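Local coordinates for phosphoglycerate dehydrogenase (Lactobacillus plantarum, PDB 3EVT), which probably catalyses the NAD-dependent oxidation of 3-phosphoglycerate to 3-phosphohydroxypyruvate, at residues A[53-58]-A[74-79]; A[91-96]-A[279-284]. All blocks are in the same frame, centred on the assembly; numbering follows the deposited sequence.

Interaction 1. Residues A[53-58]-A[74-79]; sequences TILARP and YLPLKA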
loop_
_atom_site.group_PDB
_atom_site.type_symbol
_atom_site.label_atom_id
_atom_site.label_comp_id
_atom_site.label_asym_id
_atom_site.label_seq_id
_atom_site.Cartn_x
_atom_site.Cartn_y
_atom_site.Cartn_z
ATOM N N THR A 53 17.717 29.759 -22.226
ATOM C CA THR A 53 17.545 31.224 -22.244
ATOM C C THR A 53 17.345 31.733 -20.812
ATOM O O THR A 53 18.141 32.538 -20.308
ATOM C CB THR A 53 16.325 31.643 -23.049
ATOM O OG1 THR A 53 16.283 30.916 -24.279
ATOM C CG2 THR A 53 16.375 33.124 -23.325
ATOM N N ILE A 54 16.296 31.214 -20.157
ATOM C CA ILE A 54 15.902 31.599 -18.789
ATOM C C ILE A 54 17.061 31.539 -17.777
ATOM O O ILE A 54 17.330 32.517 -17.041
ATOM C CB ILE A 54 14.688 30.751 -18.342
ATOM C CG1 ILE A 54 13.466 31.145 -19.167
ATOM C CG2 ILE A 54 14.355 30.984 -16.891
ATOM C CD1 ILE A 54 12.334 30.150 -19.102
ATOM N N LEU A 55 17.779 30.418 -17.771
ATOM C CA LEU A 55 18.884 30.242 -16.828
ATOM C C LEU A 55 20.025 31.225 -17.069
ATOM O O LEU A 55 20.774 31.540 -16.158
ATOM C CB LEU A 55 19.434 28.805 -16.853
ATOM C CG LEU A 55 18.568 27.657 -16.290
ATOM C CD1 LEU A 55 19.329 26.338 -16.368
ATOM C CD2 LEU A 55 18.117 27.914 -14.850
ATOM N N ALA A 56 20.145 31.713 -18.299
ATOM C CA ALA A 56 21.149 32.748 -18.640
ATOM C C ALA A 56 20.952 34.108 -17.919
ATOM O O ALA A 56 21.912 34.813 -17.618
ATOM C CB ALA A 56 21.207 32.951 -20.194
ATOM N N ARG A 57 19.696 34.454 -17.669
ATOM C CA ARG A 57 19.318 35.694 -17.010
ATOM C C ARG A 57 19.576 35.639 -15.499
ATOM O O ARG A 57 18.929 34.873 -14.774
ATOM C CB ARG A 57 17.840 35.939 -17.272
ATOM C CG ARG A 57 17.453 35.658 -18.698
ATOM C CD ARG A 57 15.968 35.815 -18.939
ATOM N NE ARG A 57 15.439 37.030 -18.335
ATOM C CZ ARG A 57 15.098 38.138 -18.991
ATOM N NH1 ARG A 57 15.246 38.249 -20.311
ATOM N NH2 ARG A 57 14.605 39.159 -18.306
ATOM N N PRO A 58 20.499 36.472 -14.996
ATOM C CA PRO A 58 20.753 36.283 -13.558
ATOM C C PRO A 58 19.559 36.771 -12.689
ATOM O O PRO A 58 19.631 36.767 -11.456
ATOM C CB PRO A 58 22.054 37.106 -13.313
ATOM C CG PRO A 58 22.079 38.149 -14.438
ATOM C CD PRO A 58 21.029 37.760 -15.494
ATOM N N TYR A 74 21.104 15.620 -21.227
ATOM C CA TYR A 74 21.623 16.811 -21.848
ATOM C C TYR A 74 21.115 18.046 -21.130
ATOM O O TYR A 74 21.091 19.136 -21.715
ATOM C CB TYR A 74 21.227 16.849 -23.332
ATOM N N LEU A 75 20.709 17.881 -19.871
ATOM C CA LEU A 75 20.138 18.980 -19.083
ATOM C C LEU A 75 21.253 19.786 -18.437
ATOM O O LEU A 75 22.199 19.204 -17.928
ATOM C CB LEU A 75 19.220 18.427 -17.991
ATOM C CG LEU A 75 17.883 17.784 -18.377
ATOM C CD1 LEU A 75 17.212 17.241 -17.118
ATOM C CD2 LEU A 75 16.953 18.751 -19.136
ATOM N N PRO A 76 21.152 21.129 -18.427
ATOM C CA PRO A 76 22.281 21.876 -17.880
ATOM C C PRO A 76 22.419 21.634 -16.400
ATOM O O PRO A 76 22.110 22.502 -15.588
ATOM C CB PRO A 76 21.902 23.338 -18.147
ATOM C CG PRO A 76 20.438 23.335 -18.273
ATOM C CD PRO A 76 20.113 22.027 -18.955
ATOM N N LEU A 77 22.914 20.452 -16.056
ATOM C CA LEU A 77 22.999 20.017 -14.672
ATOM C C LEU A 77 23.662 21.024 -13.754
ATOM O O LEU A 77 23.124 21.328 -12.678
ATOM C CB LEU A 77 23.710 18.668 -14.590
ATOM C CG LEU A 77 22.990 17.539 -15.331
ATOM C CD1 LEU A 77 23.903 16.286 -15.508
ATOM C CD2 LEU A 77 21.677 17.190 -14.612
ATOM N N LYS A 78 24.825 21.534 -14.168
ATOM C CA LYS A 78 25.582 22.482 -13.336
ATOM C C LYS A 78 24.859 23.811 -13.123
ATOM O O LYS A 78 24.837 24.310 -12.020
ATOM C CB LYS A 78 27.013 22.707 -13.862
ATOM N N ALA A 79 24.271 24.382 -14.160
ATOM C CA ALA A 79 23.461 25.576 -13.967
ATOM C C ALA A 79 22.294 25.371 -12.960
ATOM O O ALA A 79 22.099 26.176 -12.032
ATOM C CB ALA A 79 22.946 26.102 -15.312
#
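L55 reaches across to P76 and A79 with a single methyl, CD1, which meets P76 CG and the alanine methyl together. The leucine side chain and the pyrrolidine ring run at a slant to each other, and L55 CD1 lies 3.7 Å from P76 CG, the projecting corner of the ring. A79 CB comes to 3.8 Å from the same L55 CD1. An extended side chain makes this reach possible: CG stands opposite the carbonyl carbon (chi1 -70°) and CD1 continues the line outward (chi2 -178°), spanning a gap in which the nearest CA atoms, those of L55 and A79, are 7.1 Å apart. Leucine supplies the length, while alanine, in the first turn of its helix, presents only its CB, which leaves space for the leucine methyl beside P76. Proline suits the N-cap position because the residue ahead of a helix need not offer its own N-H; here it also centres an inverse gamma turn. L55 also touches L62. The beginning of helix 77-82 lies along helix 50-56, with P76 meeting both L51 near its start and L55 in its last turn, beside the parallel five-stranded sheet.

Interaction 2. Residues A[91-96]-A[279-284]; sequences SGIHAD and GQIAHF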
loop_
_atom_site.group_PDB
_atom_site.type_symbol
_atom_site.label_atom_id
_atom_site.label_comp_id
_atom_site.label_asym_id
_atom_site.label_seq_id
_atom_site.Cartn_x
_atom_site.Cartn_y
_atom_site.Cartn_z
ATOM N N SER A 91 10.617 8.200 -14.015
ATOM C CA SER A 91 10.875 6.772 -13.872
ATOM C C SER A 91 9.895 5.998 -12.993
ATOM O O SER A 91 9.059 6.576 -12.286
ATOM C CB SER A 91 12.313 6.486 -13.435
ATOM O OG SER A 91 12.634 7.241 -12.308
ATOM N N GLY A 92 9.968 4.667 -13.077
ATOM C CA GLY A 92 9.209 3.798 -12.178
ATOM C C GLY A 92 7.760 3.509 -12.525
ATOM O O GLY A 92 7.059 2.796 -11.773
ATOM N N ILE A 93 7.289 4.044 -13.657
ATOM C CA ILE A 93 5.853 3.957 -13.968
ATOM C C ILE A 93 5.352 2.532 -14.168
ATOM O O ILE A 93 4.378 2.099 -13.511
ATOM C CB ILE A 93 5.447 4.795 -15.179
ATOM C CG1 ILE A 93 5.791 6.282 -14.933
ATOM C CG2 ILE A 93 3.919 4.573 -15.413
ATOM C CD1 ILE A 93 5.529 7.200 -16.147
ATOM N N HIS A 94 6.010 1.800 -15.059
ATOM C CA HIS A 94 5.664 0.398 -15.314
ATOM C C HIS A 94 5.873 -0.407 -14.051
ATOM O O HIS A 94 5.007 -1.123 -13.645
ATOM C CB HIS A 94 6.542 -0.243 -16.416
ATOM C CG HIS A 94 6.043 -0.024 -17.810
ATOM N ND1 HIS A 94 6.699 0.790 -18.731
ATOM C CD2 HIS A 94 4.958 -0.523 -18.456
ATOM C CE1 HIS A 94 6.032 0.790 -19.875
ATOM N NE2 HIS A 94 4.964 0.014 -19.731
ATOM N N ALA A 95 7.047 -0.295 -13.452
ATOM C CA ALA A 95 7.331 -1.016 -12.196
ATOM C C ALA A 95 6.323 -0.719 -11.073
ATOM O O ALA A 95 5.944 -1.617 -10.379
ATOM C CB ALA A 95 8.744 -0.749 -11.725
ATOM N N ASP A 96 5.901 0.536 -10.894
ATOM C CA ASP A 96 4.783 0.883 -9.987
ATOM C C ASP A 96 3.474 0.142 -10.259
ATOM O O ASP A 96 2.855 -0.351 -9.309
ATOM C CB ASP A 96 4.479 2.395 -10.020
ATOM C CG ASP A 96 5.043 3.154 -8.780
ATOM O OD1 ASP A 96 6.275 3.005 -8.475
ATOM O OD2 ASP A 96 4.256 3.925 -8.122
ATOM N N GLY A 279 1.467 -5.562 -16.146
ATOM C CA GLY A 279 2.373 -4.499 -16.579
ATOM C C GLY A 279 1.786 -3.478 -17.558
ATOM O O GLY A 279 2.467 -2.473 -17.895
ATOM N N GLN A 280 0.561 -3.731 -18.036
ATOM C CA GLN A 280 -0.125 -2.794 -18.943
ATOM C C GLN A 280 -0.427 -1.454 -18.268
ATOM O O GLN A 280 -1.129 -1.396 -17.239
ATOM C CB GLN A 280 -1.427 -3.390 -19.450
ATOM C CG GLN A 280 -1.253 -4.744 -20.064
ATOM C CD GLN A 280 -2.427 -5.160 -20.921
ATOM O OE1 GLN A 280 -3.593 -5.030 -20.531
ATOM N NE2 GLN A 280 -2.122 -5.671 -22.103
ATOM N N ILE A 281 0.115 -0.377 -18.829
ATOM C CA ILE A 281 -0.133 0.955 -18.286
ATOM C C ILE A 281 -0.775 1.789 -19.343
ATOM O O ILE A 281 -0.737 1.443 -20.528
ATOM C CB ILE A 281 1.152 1.678 -17.843
ATOM C CG1 ILE A 281 2.219 1.631 -18.942
ATOM C CG2 ILE A 281 1.709 1.061 -16.582
ATOM C CD1 ILE A 281 3.486 2.356 -18.532
ATOM N N ALA A 282 -1.372 2.898 -18.921
ATOM C CA ALA A 282 -2.002 3.773 -19.900
ATOM C C ALA A 282 -0.981 4.503 -20.758
ATOM O O ALA A 282 0.241 4.282 -20.700
ATOM C CB ALA A 282 -2.948 4.768 -19.240
ATOM N N HIS A 283 -1.513 5.405 -21.552
ATOM C CA HIS A 283 -0.738 6.134 -22.530
ATOM C C HIS A 283 0.101 7.177 -21.751
ATOM O O HIS A 283 -0.317 7.619 -20.679
ATOM C CB HIS A 283 -1.739 6.741 -23.544
ATOM C CG HIS A 283 -1.168 7.806 -24.422
ATOM N ND1 HIS A 283 -0.976 7.636 -25.779
ATOM C CD2 HIS A 283 -0.771 9.068 -24.142
ATOM C CE1 HIS A 283 -0.477 8.746 -26.295
ATOM N NE2 HIS A 283 -0.352 9.637 -25.323
ATOM N N PHE A 284 1.283 7.535 -22.251
ATOM C CA PHE A 284 2.124 8.489 -21.531
ATOM C C PHE A 284 1.365 9.731 -21.028
ATOM O O PHE A 284 1.422 10.065 -19.857
ATOM C CB PHE A 284 3.373 8.894 -22.328
ATOM C CG PHE A 284 3.096 9.294 -23.742
ATOM C CD1 PHE A 284 3.072 10.637 -24.114
ATOM C CD2 PHE A 284 2.858 8.318 -24.710
ATOM C CE1 PHE A 284 2.815 10.994 -25.449
ATOM C CE2 PHE A 284 2.598 8.658 -26.035
ATOM C CZ PHE A 284 2.573 9.991 -26.407
#
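I281 lays its CD1 methyl over one face of the H94 imidazole, close to the ring centre and 16° off the ring normal. This is a CH-pi contact, modelled closer than such a methyl would normally sit, so its exact spacing is doubtful. The isoleucine meets the ring end-on, the two side chains crossing at about a right angle. With CG1 of I281 between the backbone N and the carbonyl carbon (chi1 50°) and CD1 extended beyond it, the long branch projects from the loop toward the helix. The same methyl lies 3.9 Å from I93 CG2, so the tip of I281 is shared by two successive residues of the first helical turn. At the edge of the imidazole, in its plane, the carbonyl oxygen of G279 stands 3.2 Å from H94 CD2. Glycine brings only backbone to this edge.

G92, with a positive phi of 83°, is the N-cap of helix 93-110, and its O accepts the N-H of D96. I93 also packs against T287 and I291 of helix 284-302. D96 forms a salt bridge with K155 and packs on T136 of the second subunit. The two segments lie at the junction of the two lobes, where, as in relatives of this dehydrogenase family, the chain probably crosses between domains. Van der Waals packing and weak CH-pi contact imply little directional hold between them.

Both interactions are surface contacts without a hydrogen bond between their segments, yet they occupy different parts of the fold. Interaction 1 is local and peripheral, its centre 33 Å from that of the chain: it pairs two short helices close in sequence and beside the same five-stranded sheet. Interaction 2, only 8 Å from the chain centre, brings together regions 183 residues apart, at the beginnings of the long helices 93-110 and 284-302, which lead from the junction of the two lobes. Purely aliphatic packing serves the first, whereas the second adds an aromatic face and a backbone carbonyl. They share no element, and their nearest atoms are about 12 Å apart.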